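Local coordinates for protein Xaa-Pro dipeptidase (Pyrococcus horikoshii, PDB 1WY2) that probably splits Xaa-Pro dipeptides into an amino acid and proline, using two metal ions bound in each subunit, at residues Asn30-Ser35 against Tyr217-Ser222; Asp119-Met124 against His294-Val299; Tyr189-Pro194 against Gly206-Ile211. All blocks are in the same frame, centred on the assembly; numbering follows the deposited sequence.

From the N terminus, the chain passes helix 28-35 and then helix 118-125 in the N-terminal domain before entering the metallopeptidase domain. Contact 3 closes first and is local, the 3-10 turn 189-194 folding onto strand 208-217 of the metallopeptidase sheet; it lies inside both larger loops. That strand runs into the hairpin turn 217-222, which comes back to helix residues 30-35 and closes contact 1. Contact 2 closes last, from 119-124 to 294-299. Its loop crosses that of contact 1, because their segments alternate along the chain. Contacts 1 and 2 both tie the N-terminal domain to the metallopeptidase domain, and their helices meet directly: Y33 OH lies 3.3 Å from M124 O, a probable hydrogen bond.

Contact 1. Residues Asn30-Ser35 against Tyr217-Ser222; sequences NVYYIS and YQHYNS
A face-to-face aromatic stack of Y32 and H219 joins helix 28-35 of the N-terminal domain to the hairpin turn linking strands 208-217 and 220-229 of the metallopeptidase domain. The ring centroids of Y32 and H219 are 3.9 Å apart and the planes 21° from parallel. The overlap is offset: H219 CG sits over the rim of the tyrosine ring, and Y32 OH reaches past the centre to H219 CD2 at 3.3 Å. With chi1 at 175° the phenol of Y32 swings beside the carbonyl carbon and extends toward the turn, where H219 meets its face. On the other side a type I' turn, Y217 to Y220, presents H219 at its tip, the backbone bonds Y217 N to Y220 O (2.8 Å) and Y220 N to Y217 O (3.0 Å) closing it; E177 accepts from H219 N. Beside H219 in the sequence, Y220 brings its OH to the edge of the Y33 ring, 4.4 Å from Y33 CD1, while hydrogen-bonding to E132. The chemistry is that of an offset stack, broad dispersion contact between two flat rings across the domain boundary, with little directional constraint.

Contact 2. Residues Asp119-Met124 against His294-Val299; sequences DVIRDM and HEWPRV. With CAC (cacodylate ion), chain C.
R122 and W296 bring the backbones together, their CA atoms 6.8 Å apart where helix 118-125 faces the corner the chain turns at W296, just ahead of the cis peptide bond to P297. The stem of R122 crosses one face of the indole at about a right angle. R122 CB stands over the middle of the ring system, and R122 CG makes a CH-pi contact 3.5 Å from the centroid of the five-membered ring of W296, only 12° off its normal. At the six-membered end, I121 CG2 comes obliquely to W296 CH2 at 3.9 Å. The arginine does not lay its charge on the indole: the chain bends at chi3 (62°), leaving the guanidinium plane steeply turned from the ring. Instead both R122 NE (3.1 Å) and R122 NH2 (3.2 Å) grip D123 OD1, from the same face of the carboxylate. D119 OD1 lies over a face of the guanidinium, a long, purely electrostatic contact. With an alanine at W296, the methylenes of R122 and the methyl of I121 would probably lose their cover and a gap would open between the domains. Neighbouring E295 adds salt bridges to R125 and K128. Just before it, H294 NE2 donates in its ring plane to O2 of a cacodylate, probably from the crystallisation liquor, at 2.8 Å, and its ring meets that of the metal ligand H287 edge-to-face. The contact joins the two domains of an M24 peptidase at the approach to its dinuclear metal site, the indole about 14 Å from a zinc ion; the histidine seven residues after the metal-binding one is probably part of the substrate pocket, as in relatives.

Contact 3. Residues Tyr189-Pro194 against Gly206-Ile211; sequences YRSALP and GDLVVI
S191 packs between L208 and V210, a small side chain set against two apolar ones on the same face of strand 208-217. Its CB meets V210 CG2 at 3.7 Å, and its OG rests 3.7 Å from L208 CB; both are van der Waals contacts. The serine oxygen sits between the backbone N and the carbonyl carbon (chi1 60°), and there it hydrogen-bonds to G188 O and to G326 N, so a buried hydroxyl lying against leucine is satisfied by the carbonyl of G188, just before the segment, and the backbone N of G326, far along the chain. V210 has CG1 anti to its backbone N (chi1 177°), which leaves CG2 beside that N as the branch that reaches S191. L208 offers its CB to S191 while the rest of the side chain packs on I240 and Q237 of helix 235-254.

The serine is carried by a 3-10 segment, with A192 N to Y189 O at 3.2 Å and L193 N to R190 O at 2.9 Å, which follows strand 184-187. That strand pairs with 208-217 through backbone bonds of A186 to V210, and G188 just beyond it bonds to L208, so the 3-10 turn that follows strand 184-187 lies over the L208/V210 face of strand 208-217. L193 packs on M63 of the second subunit. The arrangement belongs to the curved antiparallel sheet of the pita-bread fold of M24 metallopeptidases, on the strand that carries the metal ligand D212 two residues after V210.

Contact 1. Residues Asn30-Ser35 against Tyr217-Ser222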
loop_
_atom_site.group_PDB
_atom_site.type_symbol
_atom_site.label_atom_id
_atom_site.label_comp_id
_atom_site.label_asym_id
_atom_site.label_seq_id
_atom_site.Cartn_x
_atom_site.Cartn_y
_atom_site.Cartn_z
ATOM N N ASN A 30 -4.413 1.905 -12.955
ATOM C CA ASN A 30 -4.557 1.909 -14.407
ATOM C C ASN A 30 -5.694 1.006 -14.864
ATOM O O ASN A 30 -6.402 1.323 -15.823
ATOM C CB ASN A 30 -3.246 1.493 -15.081
ATOM C CG ASN A 30 -2.153 2.521 -14.882
ATOM O OD1 ASN A 30 -2.429 3.716 -14.831
ATOM N ND2 ASN A 30 -0.911 2.066 -14.783
ATOM N N VAL A 31 -5.874 -0.122 -14.187
ATOM C CA VAL A 31 -6.959 -1.025 -14.550
ATOM C C VAL A 31 -8.281 -0.300 -14.325
ATOM O O VAL A 31 -9.202 -0.394 -15.137
ATOM C CB VAL A 31 -6.928 -2.312 -13.705
ATOM C CG1 VAL A 31 -8.177 -3.150 -13.975
ATOM C CG2 VAL A 31 -5.681 -3.104 -14.039
ATOM N N TYR A 32 -8.372 0.433 -13.219
ATOM C CA TYR A 32 -9.589 1.177 -12.913
ATOM C C TYR A 32 -9.784 2.312 -13.910
ATOM O O TYR A 32 -10.889 2.535 -14.418
ATOM C CB TYR A 32 -9.525 1.768 -11.501
ATOM C CG TYR A 32 -10.716 2.649 -11.196
ATOM C CD1 TYR A 32 -11.975 2.093 -10.983
ATOM C CD2 TYR A 32 -10.602 4.041 -11.205
ATOM C CE1 TYR A 32 -13.094 2.898 -10.792
ATOM C CE2 TYR A 32 -11.720 4.857 -11.015
ATOM C CZ TYR A 32 -12.961 4.277 -10.812
ATOM O OH TYR A 32 -14.077 5.072 -10.649
ATOM N N TYR A 33 -8.704 3.032 -14.188
ATOM C CA TYR A 33 -8.762 4.159 -15.107
ATOM C C TYR A 33 -9.309 3.755 -16.470
ATOM O O TYR A 33 -10.144 4.444 -17.047
ATOM C CB TYR A 33 -7.368 4.757 -15.295
ATOM C CG TYR A 33 -7.353 6.043 -16.095
ATOM C CD1 TYR A 33 -7.842 7.230 -15.550
ATOM C CD2 TYR A 33 -6.836 6.075 -17.390
ATOM C CE1 TYR A 33 -7.812 8.423 -16.276
ATOM C CE2 TYR A 33 -6.802 7.260 -18.123
ATOM C CZ TYR A 33 -7.291 8.429 -17.561
ATOM O OH TYR A 33 -7.264 9.600 -18.285
ATOM N N ILE A 34 -8.839 2.619 -16.970
ATOM C CA ILE A 34 -9.241 2.138 -18.286
ATOM C C ILE A 34 -10.552 1.349 -18.355
ATOM O O ILE A 34 -11.331 1.535 -19.290
ATOM C CB ILE A 34 -8.107 1.283 -18.895
ATOM C CG1 ILE A 34 -6.843 2.136 -19.024
ATOM C CG2 ILE A 34 -8.515 0.738 -20.259
ATOM C CD1 ILE A 34 -5.601 1.341 -19.371
ATOM N N SER A 35 -10.809 0.491 -17.371
ATOM C CA SER A 35 -12.016 -0.342 -17.390
ATOM C C SER A 35 -13.114 0.039 -16.404
ATOM O O SER A 35 -14.283 -0.304 -16.608
ATOM C CB SER A 35 -11.638 -1.802 -17.136
ATOM O OG SER A 35 -11.321 -2.003 -15.768
ATOM N N TYR A 217 -10.949 9.344 -1.811
ATOM C CA TYR A 217 -12.394 9.475 -1.942
ATOM C C TYR A 217 -12.827 9.087 -3.344
ATOM O O TYR A 217 -12.395 9.691 -4.326
ATOM C CB TYR A 217 -12.792 10.925 -1.662
ATOM C CG TYR A 217 -14.262 11.236 -1.847
ATOM C CD1 TYR A 217 -15.203 10.849 -0.897
ATOM C CD2 TYR A 217 -14.704 11.949 -2.961
ATOM C CE1 TYR A 217 -16.554 11.171 -1.048
ATOM C CE2 TYR A 217 -16.048 12.275 -3.123
ATOM C CZ TYR A 217 -16.966 11.885 -2.163
ATOM O OH TYR A 217 -18.295 12.219 -2.317
ATOM N N GLN A 218 -13.686 8.079 -3.427
ATOM C CA GLN A 218 -14.183 7.611 -4.706
ATOM C C GLN A 218 -13.054 7.455 -5.727
ATOM O O GLN A 218 -13.139 7.933 -6.862
ATOM C CB GLN A 218 -15.287 8.555 -5.200
ATOM C CG GLN A 218 -16.593 8.360 -4.422
ATOM C CD GLN A 218 -17.646 9.424 -4.689
ATOM O OE1 GLN A 218 -17.828 9.871 -5.819
ATOM N NE2 GLN A 218 -18.364 9.816 -3.641
ATOM N N HIS A 219 -11.993 6.783 -5.280
ATOM C CA HIS A 219 -10.817 6.464 -6.087
ATOM C C HIS A 219 -9.770 7.555 -6.299
ATOM O O HIS A 219 -8.663 7.263 -6.763
ATOM C CB HIS A 219 -11.265 5.913 -7.442
ATOM C CG HIS A 219 -12.026 4.629 -7.341
ATOM N ND1 HIS A 219 -11.425 3.430 -7.020
ATOM C CD2 HIS A 219 -13.346 4.361 -7.483
ATOM C CE1 HIS A 219 -12.342 2.480 -6.968
ATOM N NE2 HIS A 219 -13.516 3.019 -7.246
ATOM N N TYR A 220 -10.096 8.797 -5.955
ATOM C CA TYR A 220 -9.137 9.883 -6.127
ATOM C C TYR A 220 -8.576 10.381 -4.806
ATOM O O TYR A 220 -9.179 10.198 -3.753
ATOM C CB TYR A 220 -9.756 11.024 -6.937
ATOM C CG TYR A 220 -9.893 10.642 -8.392
ATOM C CD1 TYR A 220 -10.912 9.790 -8.813
ATOM C CD2 TYR A 220 -8.949 11.055 -9.333
ATOM C CE1 TYR A 220 -10.988 9.352 -10.131
ATOM C CE2 TYR A 220 -9.014 10.620 -10.664
ATOM C CZ TYR A 220 -10.040 9.766 -11.049
ATOM O OH TYR A 220 -10.114 9.307 -12.344
ATOM N N ASN A 221 -7.409 11.011 -4.874
ATOM C CA ASN A 221 -6.721 11.483 -3.678
ATOM C C ASN A 221 -6.667 12.987 -3.456
ATOM O O ASN A 221 -6.936 13.779 -4.356
ATOM C CB ASN A 221 -5.289 10.940 -3.696
ATOM C CG ASN A 221 -5.240 9.425 -3.607
ATOM O OD1 ASN A 221 -5.250 8.858 -2.517
ATOM N ND2 ASN A 221 -5.199 8.760 -4.760
ATOM N N SER A 222 -6.313 13.356 -2.225
ATOM C CA SER A 222 -6.148 14.750 -1.820
ATOM C C SER A 222 -4.886 14.770 -0.958
ATOM O O SER A 222 -4.458 13.732 -0.447
ATOM C CB SER A 222 -7.359 15.244 -1.020
ATOM O OG SER A 222 -7.623 14.403 0.086
#

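Contact 2. Residues Asp119-Met124 against His294-Val299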
loop_
_atom_site.group_PDB
_atom_site.type_symbol
_atom_site.label_atom_id
_atom_site.label_comp_id
_atom_site.label_asym_id
_atom_site.label_seq_id
_atom_site.Cartn_x
_atom_site.Cartn_y
_atom_site.Cartn_z
ATOM N N ASP A 119 4.445 6.416 -21.295
ATOM C CA ASP A 119 4.156 7.702 -21.932
ATOM C C ASP A 119 2.683 7.952 -22.253
ATOM O O ASP A 119 2.177 9.061 -22.043
ATOM C CB ASP A 119 4.971 7.852 -23.221
ATOM C CG ASP A 119 6.426 8.216 -22.963
ATOM O OD1 ASP A 119 6.836 8.286 -21.785
ATOM O OD2 ASP A 119 7.161 8.431 -23.950
ATOM N N VAL A 120 1.995 6.943 -22.781
ATOM C CA VAL A 120 0.590 7.129 -23.126
ATOM C C VAL A 120 -0.294 7.112 -21.885
ATOM O O VAL A 120 -1.285 7.839 -21.816
ATOM C CB VAL A 120 0.106 6.081 -24.172
ATOM C CG1 VAL A 120 0.128 4.678 -23.589
ATOM C CG2 VAL A 120 -1.285 6.455 -24.669
ATOM N N ILE A 121 0.068 6.299 -20.897
ATOM C CA ILE A 121 -0.705 6.250 -19.662
ATOM C C ILE A 121 -0.575 7.618 -18.997
ATOM O O ILE A 121 -1.557 8.196 -18.531
ATOM C CB ILE A 121 -0.175 5.159 -18.704
ATOM C CG1 ILE A 121 -0.342 3.778 -19.350
ATOM C CG2 ILE A 121 -0.925 5.221 -17.377
ATOM C CD1 ILE A 121 -1.767 3.447 -19.749
ATOM N N ARG A 122 0.649 8.135 -18.969
ATOM C CA ARG A 122 0.918 9.446 -18.383
ATOM C C ARG A 122 0.160 10.552 -19.114
ATOM O O ARG A 122 -0.507 11.376 -18.496
ATOM C CB ARG A 122 2.416 9.755 -18.443
ATOM C CG ARG A 122 2.781 11.181 -18.040
ATOM C CD ARG A 122 4.160 11.539 -18.571
ATOM N NE ARG A 122 4.180 11.502 -20.031
ATOM C CZ ARG A 122 5.279 11.612 -20.771
ATOM N NH1 ARG A 122 6.461 11.764 -20.188
ATOM N NH2 ARG A 122 5.194 11.576 -22.094
ATOM N N ASP A 123 0.274 10.572 -20.437
ATOM C CA ASP A 123 -0.389 11.602 -21.222
ATOM C C ASP A 123 -1.889 11.680 -20.950
ATOM O O ASP A 123 -2.473 12.760 -21.006
ATOM C CB ASP A 123 -0.117 11.388 -22.716
ATOM C CG ASP A 123 1.306 11.768 -23.112
ATOM O OD1 ASP A 123 2.076 12.224 -22.237
ATOM O OD2 ASP A 123 1.661 11.611 -24.299
ATOM N N MET A 124 -2.509 10.543 -20.654
ATOM C CA MET A 124 -3.936 10.527 -20.353
ATOM C C MET A 124 -4.229 10.963 -18.919
ATOM O O MET A 124 -4.994 11.900 -18.693
ATOM C CB MET A 124 -4.524 9.131 -20.569
ATOM C CG MET A 124 -4.565 8.677 -22.020
ATOM S SD MET A 124 -5.535 7.163 -22.203
ATOM C CE MET A 124 -4.416 5.963 -21.466
ATOM N N HIS A 294 0.878 10.124 -5.357
ATOM C CA HIS A 294 2.111 10.561 -6.007
ATOM C C HIS A 294 2.086 10.132 -7.472
ATOM O O HIS A 294 2.223 8.944 -7.774
ATOM C CB HIS A 294 3.349 9.930 -5.360
ATOM C CG HIS A 294 3.636 10.423 -3.979
ATOM N ND1 HIS A 294 3.525 9.619 -2.866
ATOM C CD2 HIS A 294 4.043 11.633 -3.530
ATOM C CE1 HIS A 294 3.854 10.313 -1.791
ATOM N NE2 HIS A 294 4.171 11.538 -2.167
ATOM N N GLU A 295 1.897 11.086 -8.377
ATOM C CA GLU A 295 1.891 10.781 -9.804
ATOM C C GLU A 295 2.453 11.938 -10.626
ATOM O O GLU A 295 3.012 12.880 -10.069
ATOM C CB GLU A 295 0.484 10.379 -10.288
ATOM C CG GLU A 295 -0.652 11.356 -10.018
ATOM C CD GLU A 295 -1.995 10.811 -10.508
ATOM O OE1 GLU A 295 -2.578 11.391 -11.450
ATOM O OE2 GLU A 295 -2.463 9.793 -9.961
ATOM N N TRP A 296 2.329 11.857 -11.944
ATOM C CA TRP A 296 2.867 12.892 -12.826
ATOM C C TRP A 296 2.166 14.242 -12.685
ATOM O O TRP A 296 0.954 14.309 -12.519
ATOM C CB TRP A 296 2.759 12.443 -14.285
ATOM C CG TRP A 296 3.237 11.049 -14.557
ATOM C CD1 TRP A 296 4.524 10.645 -14.785
ATOM C CD2 TRP A 296 2.419 9.880 -14.685
ATOM N NE1 TRP A 296 4.552 9.295 -15.057
ATOM C CE2 TRP A 296 3.274 8.802 -15.003
ATOM C CE3 TRP A 296 1.043 9.640 -14.566
ATOM C CZ2 TRP A 296 2.799 7.502 -15.205
ATOM C CZ3 TRP A 296 0.569 8.344 -14.765
ATOM C CH2 TRP A 296 1.448 7.293 -15.083
ATOM N N PRO A 297 2.930 15.342 -12.750
ATOM C CA PRO A 297 4.380 15.335 -12.938
ATOM C C PRO A 297 5.072 15.560 -11.604
ATOM O O PRO A 297 4.436 15.940 -10.619
ATOM C CB PRO A 297 4.600 16.511 -13.874
ATOM C CG PRO A 297 3.626 17.517 -13.322
ATOM C CD PRO A 297 2.374 16.672 -13.069
ATOM N N ARG A 298 6.371 15.308 -11.571
ATOM C CA ARG A 298 7.148 15.558 -10.371
ATOM C C ARG A 298 7.509 17.036 -10.476
ATOM O O ARG A 298 8.048 17.471 -11.488
ATOM C CB ARG A 298 8.422 14.712 -10.371
ATOM C CG ARG A 298 8.232 13.294 -9.864
ATOM C CD ARG A 298 9.457 12.428 -10.140
ATOM N NE ARG A 298 10.729 13.137 -9.982
ATOM C CZ ARG A 298 11.108 13.805 -8.894
ATOM N NH1 ARG A 298 10.316 13.878 -7.832
ATOM N NH2 ARG A 298 12.296 14.397 -8.865
ATOM N N VAL A 299 7.180 17.816 -9.452
ATOM C CA VAL A 299 7.501 19.237 -9.474
ATOM C C VAL A 299 8.840 19.366 -8.775
ATOM O O VAL A 299 8.906 19.598 -7.570
ATOM C CB VAL A 299 6.430 20.063 -8.737
ATOM C CG1 VAL A 299 6.724 21.551 -8.882
ATOM C CG2 VAL A 299 5.055 19.739 -9.309
HETATM AS AS CAC C . 3.183 13.474 0.915
HETATM O O1 CAC C . 2.715 15.054 0.800
HETATM O O2 CAC C . 4.472 13.301 -0.076
HETATM C C1 CAC C . 3.754 13.057 2.648
HETATM C C2 CAC C . 1.866 12.313 0.261
#

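Contact 3. Residues Tyr189-Pro194 against Gly206-Ile211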
loop_
_atom_site.group_PDB
_atom_site.type_symbol
_atom_site.label_atom_id
_atom_site.label_comp_id
_atom_site.label_asym_id
_atom_site.label_seq_id
_atom_site.Cartn_x
_atom_site.Cartn_y
_atom_site.Cartn_z
ATOM N N TYR A 189 10.755 18.196 17.889
ATOM C CA TYR A 189 11.871 17.749 17.070
ATOM C C TYR A 189 11.409 16.877 15.903
ATOM O O TYR A 189 12.103 16.775 14.895
ATOM C CB TYR A 189 12.898 16.980 17.914
ATOM C CG TYR A 189 12.432 15.618 18.378
ATOM C CD1 TYR A 189 11.607 15.482 19.493
ATOM C CD2 TYR A 189 12.796 14.467 17.683
ATOM C CE1 TYR A 189 11.158 14.228 19.905
ATOM C CE2 TYR A 189 12.351 13.211 18.083
ATOM C CZ TYR A 189 11.532 13.099 19.194
ATOM O OH TYR A 189 11.083 11.857 19.585
ATOM N N ARG A 190 10.239 16.254 16.029
ATOM C CA ARG A 190 9.740 15.399 14.956
ATOM C C ARG A 190 9.289 16.195 13.738
ATOM O O ARG A 190 9.221 15.654 12.637
ATOM C CB ARG A 190 8.587 14.509 15.441
ATOM C CG ARG A 190 8.976 13.541 16.552
ATOM C CD ARG A 190 7.993 12.377 16.678
ATOM N NE ARG A 190 8.145 11.405 15.593
ATOM C CZ ARG A 190 7.299 11.264 14.576
ATOM N NH1 ARG A 190 6.219 12.030 14.487
ATOM N NH2 ARG A 190 7.543 10.355 13.641
ATOM N N SER A 191 8.980 17.475 13.925
ATOM C CA SER A 191 8.550 18.293 12.795
ATOM C C SER A 191 9.695 18.480 11.793
ATOM O O SER A 191 9.480 18.946 10.668
ATOM C CB SER A 191 8.006 19.649 13.277
ATOM O OG SER A 191 8.968 20.401 13.997
ATOM N N ALA A 192 10.902 18.095 12.204
ATOM C CA ALA A 192 12.090 18.195 11.355
ATOM C C ALA A 192 12.209 16.980 10.437
ATOM O O ALA A 192 13.098 16.915 9.589
ATOM C CB ALA A 192 13.352 18.324 12.219
ATOM N N LEU A 193 11.314 16.014 10.621
ATOM C CA LEU A 193 11.292 14.804 9.803
ATOM C C LEU A 193 10.184 15.001 8.771
ATOM O O LEU A 193 9.007 14.954 9.112
ATOM C CB LEU A 193 10.970 13.587 10.676
ATOM C CG LEU A 193 11.879 13.378 11.889
ATOM C CD1 LEU A 193 11.344 12.242 12.749
ATOM C CD2 LEU A 193 13.295 13.088 11.415
ATOM N N PRO A 194 10.545 15.220 7.498
ATOM C CA PRO A 194 9.518 15.423 6.470
ATOM C C PRO A 194 8.399 14.384 6.504
ATOM O O PRO A 194 7.224 14.733 6.402
ATOM C CB PRO A 194 10.321 15.386 5.172
ATOM C CG PRO A 194 11.647 15.972 5.596
ATOM C CD PRO A 194 11.894 15.255 6.904
ATOM N N GLY A 206 4.642 24.929 22.914
ATOM C CA GLY A 206 5.803 25.521 22.274
ATOM C C GLY A 206 6.258 24.691 21.085
ATOM O O GLY A 206 7.188 25.057 20.372
ATOM N N ASP A 207 5.589 23.562 20.875
ATOM C CA ASP A 207 5.911 22.653 19.776
ATOM C C ASP A 207 5.413 23.115 18.414
ATOM O O ASP A 207 4.292 23.604 18.290
ATOM C CB ASP A 207 5.271 21.279 20.015
ATOM C CG ASP A 207 6.153 20.330 20.791
ATOM O OD1 ASP A 207 7.238 20.742 21.254
ATOM O OD2 ASP A 207 5.743 19.154 20.934
ATOM N N LEU A 208 6.254 22.960 17.397
ATOM C CA LEU A 208 5.833 23.235 16.029
ATOM C C LEU A 208 5.183 21.888 15.720
ATOM O O LEU A 208 5.694 20.851 16.148
ATOM C CB LEU A 208 7.033 23.418 15.095
ATOM C CG LEU A 208 7.530 24.836 14.809
ATOM C CD1 LEU A 208 8.893 24.771 14.147
ATOM C CD2 LEU A 208 6.528 25.562 13.916
ATOM N N VAL A 209 4.061 21.887 15.010
ATOM C CA VAL A 209 3.407 20.627 14.672
ATOM C C VAL A 209 3.040 20.636 13.197
ATOM O O VAL A 209 2.268 21.484 12.743
ATOM C CB VAL A 209 2.118 20.399 15.496
ATOM C CG1 VAL A 209 1.580 18.987 15.236
ATOM C CG2 VAL A 209 2.401 20.596 16.983
ATOM N N VAL A 210 3.619 19.703 12.450
ATOM C CA VAL A 210 3.341 19.585 11.025
ATOM C C VAL A 210 2.228 18.553 10.873
ATOM O O VAL A 210 2.318 17.450 11.416
ATOM C CB VAL A 210 4.597 19.119 10.244
ATOM C CG1 VAL A 210 4.263 18.937 8.762
ATOM C CG2 VAL A 210 5.716 20.139 10.406
ATOM N N ILE A 211 1.179 18.931 10.148
ATOM C CA ILE A 211 0.022 18.070 9.911
ATOM C C ILE A 211 -0.096 17.837 8.407
ATOM O O ILE A 211 -0.485 18.737 7.665
ATOM C CB ILE A 211 -1.270 18.753 10.415
ATOM C CG1 ILE A 211 -1.101 19.162 11.883
ATOM C CG2 ILE A 211 -2.462 17.811 10.259
ATOM C CD1 ILE A 211 -2.117 20.190 12.355
#